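Local coordinates for protein N5-carboxyaminoimidazole ribonucleotide synthetase (Bacillus anthracis, PDB 3QFF) that probably catalyses the ATP- and bicarbonate-dependent carboxylation of aminoimidazole ribonucleotide to its N5-carboxy form in purine biosynthesis, and binds ADP, at residues N112-K117 and A128-V133; M28-A33 and Y38-L43. One frame throughout, in Å; residues are numbered along the deposited sequence.

Interaction 1 (N112-K117 and A128-V133); sequences NRFTEK and ATYRLV. With ADP (adenosine-5'-diphosphate), chain C.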
loop_
_atom_site.group_PDB
_atom_site.type_symbol
_atom_site.label_atom_id
_atom_site.label_comp_id
_atom_site.label_asym_id
_atom_site.label_seq_id
_atom_site.Cartn_x
_atom_site.Cartn_y
_atom_site.Cartn_z
ATOM N N ASN A 112 30.874 -5.388 -8.284
ATOM C CA ASN A 112 32.255 -4.938 -8.364
ATOM C C ASN A 112 32.284 -3.621 -9.132
ATOM O O ASN A 112 31.850 -3.582 -10.287
ATOM C CB ASN A 112 33.109 -6.011 -9.075
ATOM C CG ASN A 112 34.585 -5.624 -9.186
ATOM O OD1 ASN A 112 34.930 -4.606 -9.777
ATOM N ND2 ASN A 112 35.468 -6.466 -8.626
ATOM N N ARG A 113 32.778 -2.560 -8.488
ATOM C CA ARG A 113 32.757 -1.197 -9.065
ATOM C C ARG A 113 33.449 -1.115 -10.416
ATOM O O ARG A 113 33.012 -0.388 -11.309
ATOM C CB ARG A 113 33.417 -0.182 -8.124
ATOM C CG ARG A 113 32.682 0.044 -6.812
ATOM C CD ARG A 113 33.207 1.308 -6.128
ATOM N NE ARG A 113 32.680 1.434 -4.771
ATOM C CZ ARG A 113 31.547 2.062 -4.464
ATOM N NH1 ARG A 113 31.151 2.119 -3.198
ATOM N NH2 ARG A 113 30.816 2.633 -5.420
ATOM N N PHE A 114 34.539 -1.859 -10.565
ATOM C CA PHE A 114 35.253 -1.890 -11.844
ATOM C C PHE A 114 34.453 -2.617 -12.920
ATOM O O PHE A 114 34.241 -2.078 -14.003
ATOM C CB PHE A 114 36.657 -2.500 -11.686
ATOM C CG PHE A 114 37.470 -2.453 -12.944
ATOM C CD1 PHE A 114 38.110 -1.278 -13.326
ATOM C CD2 PHE A 114 37.562 -3.565 -13.766
ATOM C CE1 PHE A 114 38.860 -1.225 -14.498
ATOM C CE2 PHE A 114 38.309 -3.517 -14.948
ATOM C CZ PHE A 114 38.949 -2.337 -15.312
ATOM N N THR A 115 34.001 -3.834 -12.626
ATOM C CA THR A 115 33.136 -4.574 -13.552
ATOM C C THR A 115 31.913 -3.735 -13.940
ATOM O O THR A 115 31.510 -3.705 -15.112
ATOM C CB THR A 115 32.701 -5.927 -12.951
ATOM O OG1 THR A 115 33.865 -6.606 -12.481
ATOM C CG2 THR A 115 32.041 -6.802 -13.991
ATOM N N GLU A 116 31.362 -3.038 -12.948
ATOM C CA GLU A 116 30.160 -2.228 -13.111
ATOM C C GLU A 116 30.388 -1.098 -14.120
ATOM O O GLU A 116 29.612 -0.956 -15.059
ATOM C CB GLU A 116 29.708 -1.672 -11.753
ATOM C CG GLU A 116 28.438 -0.826 -11.742
ATOM C CD GLU A 116 28.038 -0.423 -10.330
ATOM O OE1 GLU A 116 28.875 0.163 -9.601
ATOM O OE2 GLU A 116 26.895 -0.711 -9.924
ATOM N N LYS A 117 31.453 -0.318 -13.929
ATOM C CA LYS A 117 31.794 0.758 -14.866
ATOM C C LYS A 117 32.072 0.267 -16.291
ATOM O O LYS A 117 31.611 0.892 -17.266
ATOM C CB LYS A 117 32.920 1.635 -14.313
ATOM C CG LYS A 117 32.370 2.648 -13.312
ATOM C CD LYS A 117 33.416 3.605 -12.800
ATOM C CE LYS A 117 32.778 4.927 -12.379
ATOM N NZ LYS A 117 31.653 4.733 -11.397
ATOM N N ALA A 128 32.439 8.704 -15.027
ATOM C CA ALA A 128 33.665 9.444 -14.712
ATOM C C ALA A 128 34.855 8.580 -15.099
ATOM O O ALA A 128 34.811 7.346 -14.981
ATOM C CB ALA A 128 33.727 9.770 -13.247
ATOM N N THR A 129 35.914 9.231 -15.559
ATOM C CA THR A 129 37.099 8.524 -15.994
ATOM C C THR A 129 37.718 7.833 -14.771
ATOM O O THR A 129 37.685 8.362 -13.654
ATOM C CB THR A 129 38.046 9.464 -16.770
ATOM O OG1 THR A 129 38.050 10.742 -16.147
ATOM C CG2 THR A 129 37.529 9.686 -18.182
ATOM N N TYR A 130 38.186 6.607 -14.963
ATOM C CA TYR A 130 38.538 5.754 -13.834
ATOM C C TYR A 130 39.683 4.819 -14.195
ATOM O O TYR A 130 39.904 4.528 -15.376
ATOM C CB TYR A 130 37.310 4.946 -13.372
ATOM C CG TYR A 130 36.796 3.964 -14.420
ATOM C CD1 TYR A 130 36.021 4.398 -15.493
ATOM C CD2 TYR A 130 37.106 2.600 -14.344
ATOM C CE1 TYR A 130 35.556 3.502 -16.467
ATOM C CE2 TYR A 130 36.647 1.702 -15.313
ATOM C CZ TYR A 130 35.878 2.159 -16.367
ATOM O OH TYR A 130 35.433 1.274 -17.331
ATOM N N ARG A 131 40.402 4.363 -13.165
ATOM C CA ARG A 131 41.488 3.390 -13.309
ATOM C C ARG A 131 41.423 2.337 -12.216
ATOM O O ARG A 131 41.213 2.653 -11.035
ATOM C CB ARG A 131 42.866 4.067 -13.225
ATOM C CG ARG A 131 43.173 5.093 -14.298
ATOM C CD ARG A 131 43.311 4.488 -15.688
ATOM N NE ARG A 131 43.695 5.514 -16.657
ATOM C CZ ARG A 131 42.853 6.206 -17.420
ATOM N NH1 ARG A 131 41.539 5.993 -17.362
ATOM N NH2 ARG A 131 43.338 7.116 -18.254
ATOM N N LEU A 132 41.635 1.083 -12.608
ATOM C CA LEU A 132 41.729 -0.010 -11.642
ATOM C C LEU A 132 43.021 0.136 -10.837
ATOM O O LEU A 132 44.074 0.421 -11.410
ATOM C CB LEU A 132 41.715 -1.360 -12.364
ATOM C CG LEU A 132 41.751 -2.608 -11.495
ATOM C CD1 LEU A 132 40.434 -2.758 -10.716
ATOM C CD2 LEU A 132 42.071 -3.854 -12.348
ATOM N N VAL A 133 42.931 -0.052 -9.518
ATOM C CA VAL A 133 44.104 0.012 -8.643
ATOM C C VAL A 133 44.220 -1.275 -7.823
ATOM O O VAL A 133 43.422 -1.534 -6.903
ATOM C CB VAL A 133 44.093 1.273 -7.726
ATOM C CG1 VAL A 133 45.238 1.229 -6.695
ATOM C CG2 VAL A 133 44.188 2.541 -8.570
HETATM P PB ADP C . 28.668 4.371 -1.940
HETATM O O1B ADP C . 29.279 4.223 -0.566
HETATM O O2B ADP C . 28.657 3.076 -2.723
HETATM O O3B ADP C . 27.353 5.114 -1.932
HETATM P PA ADP C . 29.457 6.241 -4.035
HETATM O O1A ADP C . 27.970 6.396 -4.282
HETATM O O2A ADP C . 30.369 5.786 -5.150
HETATM O O3A ADP C . 29.729 5.313 -2.732
HETATM O "O5'" ADP C . 30.022 7.668 -3.558
HETATM C "C5'" ADP C . 29.586 8.231 -2.323
HETATM C "C4'" ADP C . 29.485 9.742 -2.466
HETATM O "O4'" ADP C . 30.761 10.267 -2.840
HETATM C "C3'" ADP C . 28.509 10.146 -3.560
HETATM O "O3'" ADP C . 27.219 10.443 -3.017
HETATM C "C2'" ADP C . 29.150 11.361 -4.202
HETATM O "O2'" ADP C . 28.627 12.555 -3.612
HETATM C "C1'" ADP C . 30.629 11.256 -3.867
HETATM N N9 ADP C . 31.400 10.846 -5.074
HETATM C C8 ADP C . 31.695 9.578 -5.433
HETATM N N7 ADP C . 32.411 9.546 -6.585
HETATM C C5 ADP C . 32.591 10.816 -6.985
HETATM C C6 ADP C . 33.260 11.493 -8.125
HETATM N N6 ADP C . 33.899 10.783 -9.089
HETATM N N1 ADP C . 33.208 12.848 -8.166
HETATM C C2 ADP C . 32.578 13.570 -7.220
HETATM N N3 ADP C . 31.953 13.020 -6.164
HETATM C C4 ADP C . 31.926 11.672 -5.988
#
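Phe114, on the first turn of helix 113-122, reaches across to Tyr130 and Leu132 of strand 130-133, an edge strand of the small four-stranded antiparallel sheet in the ATP-grasp fold. Its CG lies anti to the backbone N (chi1 -175°), which carries the ring out toward the strand. There CE1 sits 3.6 Å from Leu132 CB, while the CD1 methyl of Leu132 covers one face of the ring, 4.1 Å from its centroid. Tyr130 meets the same ring obliquely, the two planes turned 69° apart and Phe114 CE1 3.8 Å from Tyr130 CE2.

One turn on, Lys117 lays its aliphatic chain over a face of the Tyr130 ring: CB stands 3.9 Å from the centroid, and Lys117 CD lies over CG and CD1 of the tyrosine ring. The two side chains run past each other in opposite directions; the lysine then bends at its last torsion and leaves the ring, and NZ forms a salt bridge with Glu188. The phenol OH is hydrogen-bonded to Glu121 and Asn118 farther along the same helix.

Asn112 caps the helix, its OD1 accepting from Thr115 N and, weakly, from Phe114 N. Arg113 turns to the nucleotide instead and also pairs with Glu274 through NH2; its NH1 donates to ADP O2B at 2.7 Å, a nearly straight bond (166°) in the guanidinium plane.

Interaction 2 (M28-A33 and Y38-L43); sequences MMALAA and YKIAVL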
loop_
_atom_site.group_PDB
_atom_site.type_symbol
_atom_site.label_atom_id
_atom_site.label_comp_id
_atom_site.label_asym_id
_atom_site.label_seq_id
_atom_site.Cartn_x
_atom_site.Cartn_y
_atom_site.Cartn_z
ATOM N N MET A 28 8.810 -4.521 2.477
ATOM C CA MET A 28 7.996 -3.734 1.554
ATOM C C MET A 28 7.607 -4.478 0.264
ATOM O O MET A 28 6.486 -4.303 -0.232
ATOM C CB MET A 28 8.654 -2.387 1.276
ATOM C CG MET A 28 8.506 -1.448 2.469
ATOM S SD MET A 28 9.313 0.138 2.263
ATOM C CE MET A 28 11.058 -0.254 2.438
ATOM N N MET A 29 8.495 -5.327 -0.249
ATOM C CA MET A 29 8.138 -6.220 -1.378
ATOM C C MET A 29 6.984 -7.122 -0.920
ATOM O O MET A 29 6.017 -7.371 -1.651
ATOM C CB MET A 29 9.318 -7.145 -1.744
ATOM C CG MET A 29 10.455 -6.552 -2.585
ATOM S SD MET A 29 11.727 -7.850 -2.846
ATOM C CE MET A 29 13.069 -6.925 -3.598
ATOM N N ALA A 30 7.127 -7.644 0.291
ATOM C CA ALA A 30 6.195 -8.636 0.817
ATOM C C ALA A 30 4.814 -8.038 1.085
ATOM O O ALA A 30 3.795 -8.696 0.854
ATOM C CB ALA A 30 6.769 -9.285 2.075
ATOM N N LEU A 31 4.784 -6.791 1.557
ATOM C CA LEU A 31 3.517 -6.068 1.744
ATOM C C LEU A 31 2.787 -5.832 0.424
ATOM O O LEU A 31 1.565 -6.003 0.340
ATOM C CB LEU A 31 3.738 -4.751 2.503
ATOM C CG LEU A 31 4.015 -4.957 4.014
ATOM C CD1 LEU A 31 4.630 -3.721 4.639
ATOM C CD2 LEU A 31 2.732 -5.325 4.760
ATOM N N ALA A 32 3.550 -5.477 -0.609
ATOM C CA ALA A 32 3.016 -5.277 -1.961
ATOM C C ALA A 32 2.460 -6.593 -2.511
ATOM O O ALA A 32 1.395 -6.629 -3.145
ATOM C CB ALA A 32 4.144 -4.747 -2.886
ATOM N N ALA A 33 3.199 -7.680 -2.282
ATOM C CA ALA A 33 2.816 -8.988 -2.828
ATOM C C ALA A 33 1.538 -9.499 -2.156
ATOM O O ALA A 33 0.703 -10.136 -2.792
ATOM C CB ALA A 33 3.952 -9.986 -2.638
ATOM N N TYR A 38 -0.416 -12.929 -2.893
ATOM C CA TYR A 38 0.722 -13.850 -2.843
ATOM C C TYR A 38 1.046 -14.269 -1.412
ATOM O O TYR A 38 0.802 -13.527 -0.454
ATOM C CB TYR A 38 1.969 -13.240 -3.505
ATOM C CG TYR A 38 1.833 -13.127 -4.989
ATOM C CD1 TYR A 38 2.077 -14.224 -5.815
ATOM C CD2 TYR A 38 1.417 -11.929 -5.578
ATOM C CE1 TYR A 38 1.930 -14.133 -7.186
ATOM C CE2 TYR A 38 1.263 -11.826 -6.963
ATOM C CZ TYR A 38 1.523 -12.927 -7.758
ATOM O OH TYR A 38 1.368 -12.814 -9.122
ATOM N N LYS A 39 1.592 -15.475 -1.287
ATOM C CA LYS A 39 2.153 -15.972 -0.033
ATOM C C LYS A 39 3.647 -15.645 -0.042
ATOM O O LYS A 39 4.250 -15.549 -1.107
ATOM C CB LYS A 39 1.898 -17.487 0.061
ATOM C CG LYS A 39 2.520 -18.181 1.269
ATOM C CD LYS A 39 1.954 -19.616 1.431
ATOM C CE LYS A 39 2.725 -20.398 2.509
ATOM N NZ LYS A 39 2.147 -21.764 2.744
ATOM N N ILE A 40 4.237 -15.451 1.132
ATOM C CA ILE A 40 5.620 -15.008 1.233
ATOM C C ILE A 40 6.463 -15.931 2.114
ATOM O O ILE A 40 6.076 -16.250 3.248
ATOM C CB ILE A 40 5.717 -13.556 1.809
ATOM C CG1 ILE A 40 4.905 -12.562 0.956
ATOM C CG2 ILE A 40 7.203 -13.107 1.976
ATOM C CD1 ILE A 40 5.408 -12.376 -0.466
ATOM N N ALA A 41 7.609 -16.357 1.581
ATOM C CA ALA A 41 8.642 -17.029 2.385
ATOM C C ALA A 41 9.893 -16.160 2.399
ATOM O O ALA A 41 10.251 -15.571 1.377
ATOM C CB ALA A 41 8.947 -18.424 1.818
ATOM N N VAL A 42 10.560 -16.064 3.544
ATOM C CA VAL A 42 11.780 -15.261 3.638
ATOM C C VAL A 42 12.895 -16.064 4.306
ATOM O O VAL A 42 12.641 -16.861 5.212
ATOM C CB VAL A 42 11.537 -13.903 4.392
ATOM C CG1 VAL A 42 10.917 -14.130 5.771
ATOM C CG2 VAL A 42 12.833 -13.077 4.522
ATOM N N LEU A 43 14.122 -15.854 3.838
ATOM C CA LEU A 43 15.324 -16.361 4.509
ATOM C C LEU A 43 16.191 -15.193 4.970
ATOM O O LEU A 43 16.470 -14.271 4.195
ATOM C CB LEU A 43 16.116 -17.285 3.582
ATOM C CG LEU A 43 17.422 -17.942 4.056
ATOM C CD1 LEU A 43 17.714 -19.129 3.171
ATOM C CD2 LEU A 43 18.612 -16.980 4.035
#
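Ala33 points its methyl toward the strand, and the terminal CD1 of Ile40's longer branch comes against it obliquely, 3.5 Å from Ala33 CB. The other branch serves the preceding helical turn: Ile40 CG2 comes within 3.8 Å of Ala30 CB, with CG1 almost as near. With CG1 beside the backbone N (chi1 -57°) and CG2 anti to it, the isoleucine forks over the two alanines, whose small side chains let helix and strand approach closely.

These are the helix and second strand of a beta-alpha-beta unit, strand 16-20, helix 24-35 and strand 39-44, in the Rossmann-like N-terminal domain. Tyr38, at the turn into the strand, ties the two together by its backbone, its N donating to Ala33 O at 3.0 Å. That same oxygen also lies in the plane of the tyrosine ring, at its edge, 3.4 Å from CD2. Tyr38 CB rests 3.9 Å from Ala33 CB, and its hydroxyl is hydrogen-bonded to Ile11 O. The opposite flank of the helix faces the second subunit, where Leu31 packs on Leu31 of the other chain.

Interaction 2 closes along the chain before interaction 1 opens, and the two lie on opposite sides of the chain's centre, about 35 Å between centres, with no shared elements. Each sets a helix against the strand that follows it, but the strand of interaction 2 belongs to a parallel sheet, that of interaction 1 to an antiparallel one. Interaction 2 is fully buried, built from small aliphatic groups, a tyrosine's CB and ring edge, and a single backbone hydrogen bond; its helix also meets the second subunit. Interaction 1 is larger and only partly buried; no hydrogen bond crosses it, and aromatic rings and aliphatic chains do the packing. Arg113 beside it binds ADP, and Lys117 pairs with Glu188, itself hydrogen-bonded to the nucleotide.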